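Local structure of MarR Like Protein, TVG0766549 (Thermoplasma volcanium, 3LFK) at residues M7-V12 with N72-F78; L42-K46 with V99-R104. The protein is of unknown function but, with the winged helix-turn-helix fold of MarR-like regulators despite being reported as a mechanosensitive channel, probably acts as a DNA-binding transcriptional regulator. All coordinates share one frame. Residue numbers count along the deposited sequence, not the author numbering.

Interaction 1 of 2, residues M7-V12 with N72-F78; sequences MAESKV and NLMDYGF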
loop_
_atom_site.group_PDB
_atom_site.type_symbol
_atom_site.label_atom_id
_atom_site.label_comp_id
_atom_site.label_asym_id
_atom_site.label_seq_id
_atom_site.Cartn_x
_atom_site.Cartn_y
_atom_site.Cartn_z
ATOM N N MET A 7 -13.871 3.826 -12.016
ATOM C CA MET A 7 -12.700 3.776 -11.150
ATOM C C MET A 7 -12.974 4.321 -9.773
ATOM O O MET A 7 -13.837 5.173 -9.590
ATOM C CB MET A 7 -11.566 4.580 -11.745
ATOM C CG MET A 7 -11.535 4.541 -13.249
ATOM S SD MET A 7 -9.888 4.407 -13.863
ATOM C CE MET A 7 -9.385 5.970 -13.925
ATOM N N ALA A 8 -12.220 3.836 -8.794
ATOM C CA ALA A 8 -12.378 4.335 -7.435
ATOM C C ALA A 8 -11.728 5.711 -7.418
ATOM O O ALA A 8 -10.916 6.048 -8.291
ATOM C CB ALA A 8 -11.683 3.404 -6.441
ATOM N N GLU A 9 -12.084 6.518 -6.430
ATOM C CA GLU A 9 -11.539 7.862 -6.329
ATOM C C GLU A 9 -10.078 7.883 -5.883
ATOM O O GLU A 9 -9.651 7.032 -5.089
ATOM C CB GLU A 9 -12.395 8.680 -5.344
ATOM C CG GLU A 9 -11.975 10.133 -5.222
ATOM C CD GLU A 9 -12.910 10.961 -4.336
ATOM O OE1 GLU A 9 -13.074 10.626 -3.137
ATOM O OE2 GLU A 9 -13.476 11.959 -4.844
ATOM N N SER A 10 -9.295 8.824 -6.404
ATOM C CA SER A 10 -7.905 8.956 -5.995
ATOM C C SER A 10 -7.817 9.324 -4.525
ATOM O O SER A 10 -8.669 10.063 -4.022
ATOM C CB SER A 10 -7.217 10.063 -6.786
ATOM O OG SER A 10 -5.934 10.317 -6.302
ATOM N N LYS A 11 -6.816 8.795 -3.825
ATOM C CA LYS A 11 -6.614 9.170 -2.432
ATOM C C LYS A 11 -5.427 10.108 -2.345
ATOM O O LYS A 11 -5.023 10.517 -1.249
ATOM C CB LYS A 11 -6.336 7.953 -1.544
ATOM C CG LYS A 11 -7.499 6.986 -1.462
ATOM C CD LYS A 11 -7.229 5.945 -0.366
ATOM C CE LYS A 11 -8.381 4.945 -0.316
ATOM N NZ LYS A 11 -9.710 5.625 -0.105
ATOM N N VAL A 12 -4.848 10.463 -3.492
ATOM C CA VAL A 12 -3.704 11.350 -3.464
ATOM C C VAL A 12 -4.175 12.793 -3.744
ATOM O O VAL A 12 -4.547 13.139 -4.874
ATOM C CB VAL A 12 -2.641 10.933 -4.493
ATOM C CG1 VAL A 12 -1.495 11.934 -4.486
ATOM C CG2 VAL A 12 -2.104 9.541 -4.151
ATOM N N ASN A 72 -7.809 -1.320 -7.461
ATOM C CA ASN A 72 -8.191 -0.282 -6.496
ATOM C C ASN A 72 -6.951 0.510 -6.047
ATOM O O ASN A 72 -6.990 1.737 -5.962
ATOM C CB ASN A 72 -8.903 -0.905 -5.283
ATOM C CG ASN A 72 -10.351 -1.187 -5.575
ATOM O OD1 ASN A 72 -11.072 -0.303 -6.035
ATOM N ND2 ASN A 72 -10.795 -2.405 -5.312
ATOM N N LEU A 73 -5.843 -0.174 -5.755
ATOM C CA LEU A 73 -4.631 0.532 -5.342
ATOM C C LEU A 73 -4.149 1.452 -6.440
ATOM O O LEU A 73 -3.605 2.518 -6.145
ATOM C CB LEU A 73 -3.514 -0.443 -4.960
ATOM C CG LEU A 73 -3.840 -1.327 -3.759
ATOM C CD1 LEU A 73 -2.627 -2.195 -3.498
ATOM C CD2 LEU A 73 -4.168 -0.511 -2.523
ATOM N N MET A 74 -4.333 1.041 -7.697
ATOM C CA MET A 74 -3.937 1.904 -8.815
ATOM C C MET A 74 -4.857 3.122 -8.910
ATOM O O MET A 74 -4.364 4.249 -9.109
ATOM C CB MET A 74 -3.941 1.097 -10.109
ATOM C CG MET A 74 -2.889 0.021 -10.059
ATOM S SD MET A 74 -2.999 -1.077 -11.561
ATOM C CE MET A 74 -4.491 -1.496 -11.617
ATOM N N ASP A 75 -6.158 2.899 -8.777
ATOM C CA ASP A 75 -7.126 3.989 -8.831
ATOM C C ASP A 75 -6.854 4.979 -7.676
ATOM O O ASP A 75 -7.010 6.173 -7.838
ATOM C CB ASP A 75 -8.547 3.468 -8.681
ATOM C CG ASP A 75 -9.022 2.665 -9.876
ATOM O OD1 ASP A 75 -8.332 2.626 -10.921
ATOM O OD2 ASP A 75 -10.102 2.056 -9.743
ATOM N N TYR A 76 -6.420 4.476 -6.516
ATOM C CA TYR A 76 -6.143 5.375 -5.382
ATOM C C TYR A 76 -4.898 6.223 -5.590
ATOM O O TYR A 76 -4.687 7.207 -4.884
ATOM C CB TYR A 76 -5.891 4.581 -4.079
ATOM C CG TYR A 76 -7.020 3.725 -3.596
ATOM C CD1 TYR A 76 -8.336 4.018 -3.872
ATOM C CD2 TYR A 76 -6.745 2.602 -2.805
ATOM C CE1 TYR A 76 -9.370 3.233 -3.388
ATOM C CE2 TYR A 76 -7.755 1.810 -2.307
ATOM C CZ TYR A 76 -9.069 2.115 -2.592
ATOM O OH TYR A 76 -10.081 1.334 -2.095
ATOM N N GLY A 77 -4.041 5.813 -6.518
ATOM C CA GLY A 77 -2.805 6.516 -6.781
ATOM C C GLY A 77 -1.607 5.933 -6.037
ATOM O O GLY A 77 -0.552 6.552 -5.944
ATOM N N PHE A 78 -1.759 4.703 -5.547
ATOM C CA PHE A 78 -0.688 4.068 -4.761
ATOM C C PHE A 78 0.209 3.092 -5.505
ATOM O O PHE A 78 1.290 2.720 -5.008
ATOM C CB PHE A 78 -1.270 3.327 -3.545
ATOM C CG PHE A 78 -2.015 4.208 -2.561
ATOM C CD1 PHE A 78 -1.808 5.593 -2.512
ATOM C CD2 PHE A 78 -2.928 3.641 -1.667
ATOM C CE1 PHE A 78 -2.511 6.378 -1.578
ATOM C CE2 PHE A 78 -3.628 4.411 -0.741
ATOM C CZ PHE A 78 -3.419 5.802 -0.691
HETATM O O HOH W 1 -11.635 3.579 -0.211
#
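The end of helix 66-76, probably the recognition helix of the winged helix-turn-helix, is closed by a Schellman motif and lined by the extended N-terminal residues of the chain. Phe78 N donates to Leu73 O (2.9 Å) and Gly77 N to Met74 O (3.0 Å). Gly77 sits at positive phi, where a CB would jam against the preceding carbonyl and clash with Val12 CG2. With those two bonds made inside the turn, Tyr76 O points outward and accepts Lys11 N at 2.9 Å. One residue earlier, the side-chain carboxylate of Asp75 accepts Ala8 N through OD2 at 2.9 Å, so two nearly straight bonds, from amides three residues apart, hold 7-12 to the helix end. Between them Asp75 O receives a CA-H...O contact from Ser10 CA (3.5 Å). Ser10 OG accepts Val12 N at 3.0 Å, an ST turn that satisfies this amide as the chain enters strand 12-14, while Ser10 O is bonded to Lys25. Beyond the turn, Gly77 O is hydrogen-bonded to Thr93.

Lys11 lies over one face of the Tyr76 ring, combining CH-pi contact with a cation-pi interaction in which NZ is 4.4 Å from the centroid; Glu9 O lies at the ring edge (3.5 Å from Tyr76 CD1), and Ala8 CB comes to 3.8 Å from Tyr76 CE1. The Tyr76 hydroxyl is hydrogen-bonded to Glu38 of helix 36-47. Lys11 NZ donates to a water at 2.8 Å, which in turn donates weakly to Tyr76 OH at 3.3 Å. Next to the ammonium, Lys11 CE sits almost exactly on the ring normal, 3.5 Å from the Tyr76 centroid.

Interaction 2 of 2, residues L42-K46 with V99-R104; sequences LLFLK and VAQAIR
Two regular alpha-helical segments, with phi and psi near -63° and -41°, cross almost at right angles in the core of a winged helix-turn-helix domain: 42-46 belongs to helix 36-47, and 99-104 to the long helix 94-116 that follows the wing strands. Their axes approach to 9.5 Å at a signed crossing angle of -100°, and the closest CA pair is Leu43 with Ala100, 5.8 Å apart. The small Ala100 allows this approach. Its methyl enters the hollow between Leu42 and Lys46, one turn apart, with CB 3.9 Å from Leu42 CG and 3.8 Å from Lys46 CB.

In return, Leu43 (m, t) fills the hollow formed by Ala100, Ile103 and Arg104. Its CD2 lies 3.6 Å from both Ala100 O and Arg104 CG, and its CD1 4.2 Å from Ile103 CG2. Leu42 (t, p) reaches along the buried side, placing CD2 3.8 Å from Val99 CG1 and 4.4 Å from Ile103 CD1. On the solvent side, with chi1 t, Lys46 CG meets Arg104 CD at 3.9 Å; chi2 p and chi3 t then bring CE to 3.5 Å from Gln101 OE1, and chi4 p turns only NZ. Arg104 (m, t, p) lies alongside, bringing NH1 to 4.1 Å from Lys46 NZ. With no hydrogen bond or salt bridge between the segments, and two like charges close together at the rim, the crossing rests on apolar shape fit, including the aliphatic stems of these residues, with 366 Å² buried.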
loop_
_atom_site.group_PDB
_atom_site.type_symbol
_atom_site.label_atom_id
_atom_site.label_comp_id
_atom_site.label_asym_id
_atom_site.label_seq_id
_atom_site.Cartn_x
_atom_site.Cartn_y
_atom_site.Cartn_z
ATOM N N LEU A 42 -0.971 -3.852 -0.389
ATOM C CA LEU A 42 -0.035 -2.734 -0.371
ATOM C C LEU A 42 1.237 -3.097 0.411
ATOM O O LEU A 42 2.349 -2.781 -0.014
ATOM C CB LEU A 42 -0.725 -1.504 0.254
ATOM C CG LEU A 42 0.094 -0.213 0.262
ATOM C CD1 LEU A 42 0.201 0.318 -1.142
ATOM C CD2 LEU A 42 -0.587 0.822 1.165
ATOM N N LEU A 43 1.059 -3.740 1.563
ATOM C CA LEU A 43 2.206 -4.125 2.382
ATOM C C LEU A 43 2.990 -5.251 1.703
ATOM O O LEU A 43 4.212 -5.330 1.841
ATOM C CB LEU A 43 1.746 -4.561 3.789
ATOM C CG LEU A 43 1.085 -3.448 4.604
ATOM C CD1 LEU A 43 0.767 -3.952 6.011
ATOM C CD2 LEU A 43 1.983 -2.245 4.663
ATOM N N PHE A 44 2.300 -6.109 0.968
ATOM C CA PHE A 44 2.994 -7.181 0.256
ATOM C C PHE A 44 3.921 -6.513 -0.771
ATOM O O PHE A 44 5.085 -6.870 -0.911
ATOM C CB PHE A 44 1.972 -8.087 -0.435
ATOM C CG PHE A 44 2.584 -9.119 -1.346
ATOM C CD1 PHE A 44 2.980 -10.360 -0.852
ATOM C CD2 PHE A 44 2.763 -8.847 -2.700
ATOM C CE1 PHE A 44 3.548 -11.309 -1.705
ATOM C CE2 PHE A 44 3.325 -9.787 -3.560
ATOM C CZ PHE A 44 3.720 -11.021 -3.059
ATOM N N LEU A 45 3.415 -5.524 -1.499
ATOM C CA LEU A 45 4.228 -4.843 -2.483
ATOM C C LEU A 45 5.414 -4.134 -1.823
ATOM O O LEU A 45 6.529 -4.158 -2.353
ATOM C CB LEU A 45 3.367 -3.827 -3.269
ATOM C CG LEU A 45 2.271 -4.488 -4.129
ATOM C CD1 LEU A 45 1.302 -3.404 -4.657
ATOM C CD2 LEU A 45 2.897 -5.222 -5.304
ATOM N N LYS A 46 5.177 -3.505 -0.675
ATOM C CA LYS A 46 6.219 -2.787 0.038
ATOM C C LYS A 46 7.290 -3.762 0.514
ATOM O O LYS A 46 8.480 -3.468 0.409
ATOM C CB LYS A 46 5.623 -2.048 1.245
ATOM C CG LYS A 46 6.614 -1.139 1.963
ATOM C CD LYS A 46 7.024 0.013 1.039
ATOM C CE LYS A 46 7.930 1.039 1.739
ATOM N NZ LYS A 46 9.312 0.518 1.974
ATOM N N VAL A 99 2.362 5.714 2.202
ATOM C CA VAL A 99 1.254 5.165 2.954
ATOM C C VAL A 99 1.617 3.802 3.524
ATOM O O VAL A 99 1.289 3.502 4.670
ATOM C CB VAL A 99 0.007 5.092 2.037
ATOM C CG1 VAL A 99 -1.079 4.272 2.678
ATOM C CG2 VAL A 99 -0.495 6.522 1.772
ATOM N N ALA A 100 2.291 2.985 2.722
ATOM C CA ALA A 100 2.686 1.640 3.156
ATOM C C ALA A 100 3.627 1.753 4.346
ATOM O O ALA A 100 3.482 1.015 5.317
ATOM C CB ALA A 100 3.377 0.895 1.998
ATOM N N GLN A 101 4.571 2.680 4.277
ATOM C CA GLN A 101 5.520 2.850 5.384
ATOM C C GLN A 101 4.822 3.378 6.651
ATOM O O GLN A 101 5.124 2.933 7.766
ATOM C CB GLN A 101 6.645 3.792 4.971
ATOM C CG GLN A 101 7.899 3.701 5.882
ATOM C CD GLN A 101 8.532 2.309 5.911
ATOM O OE1 GLN A 101 8.083 1.385 5.230
ATOM N NE2 GLN A 101 9.588 2.157 6.708
ATOM N N ALA A 102 3.878 4.310 6.494
ATOM C CA ALA A 102 3.156 4.855 7.642
ATOM C C ALA A 102 2.396 3.757 8.365
ATOM O O ALA A 102 2.378 3.697 9.605
ATOM C CB ALA A 102 2.199 5.951 7.190
ATOM N N ILE A 103 1.767 2.873 7.593
ATOM C CA ILE A 103 1.015 1.771 8.163
ATOM C C ILE A 103 1.973 0.777 8.823
ATOM O O ILE A 103 1.689 0.287 9.925
ATOM C CB ILE A 103 0.173 1.060 7.058
ATOM C CG1 ILE A 103 -0.962 2.001 6.617
ATOM C CG2 ILE A 103 -0.406 -0.278 7.578
ATOM C CD1 ILE A 103 -1.752 1.503 5.370
ATOM N N ARG A 104 3.092 0.486 8.159
ATOM C CA ARG A 104 4.071 -0.460 8.720
ATOM C C ARG A 104 4.591 0.049 10.055
ATOM O O ARG A 104 4.699 -0.711 11.012
ATOM C CB ARG A 104 5.257 -0.639 7.778
ATOM C CG ARG A 104 4.994 -1.522 6.584
ATOM C CD ARG A 104 6.287 -1.718 5.797
ATOM N NE ARG A 104 7.274 -2.493 6.553
ATOM C CZ ARG A 104 8.552 -2.633 6.208
ATOM N NH1 ARG A 104 9.021 -2.044 5.115
ATOM N NH2 ARG A 104 9.363 -3.378 6.949
#

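The two contacts lie 15 Å apart between centres and alternate along the chain, in the order 7-12, 42-46, 72-78, 99-104. Interaction 1 is a surface contact that places the N-terminal segment on the end of helix 66-76; interaction 2, near the centre of the chain, crosses helix 36-47 with helix 94-116. They meet through shared core packing: Phe78 CZ lies 3.9 Å from Val99 CG2, and Leu73 CD1 lies 3.9 Å from Leu42 N and 4.3 Å from Leu45 CD1. Helix 66-76, probably the DNA-reading element, thus packs on helix 36-47 through Leu73, while Phe78, just past its end, reaches helix 94-116 before the chain enters wing strand 79-84.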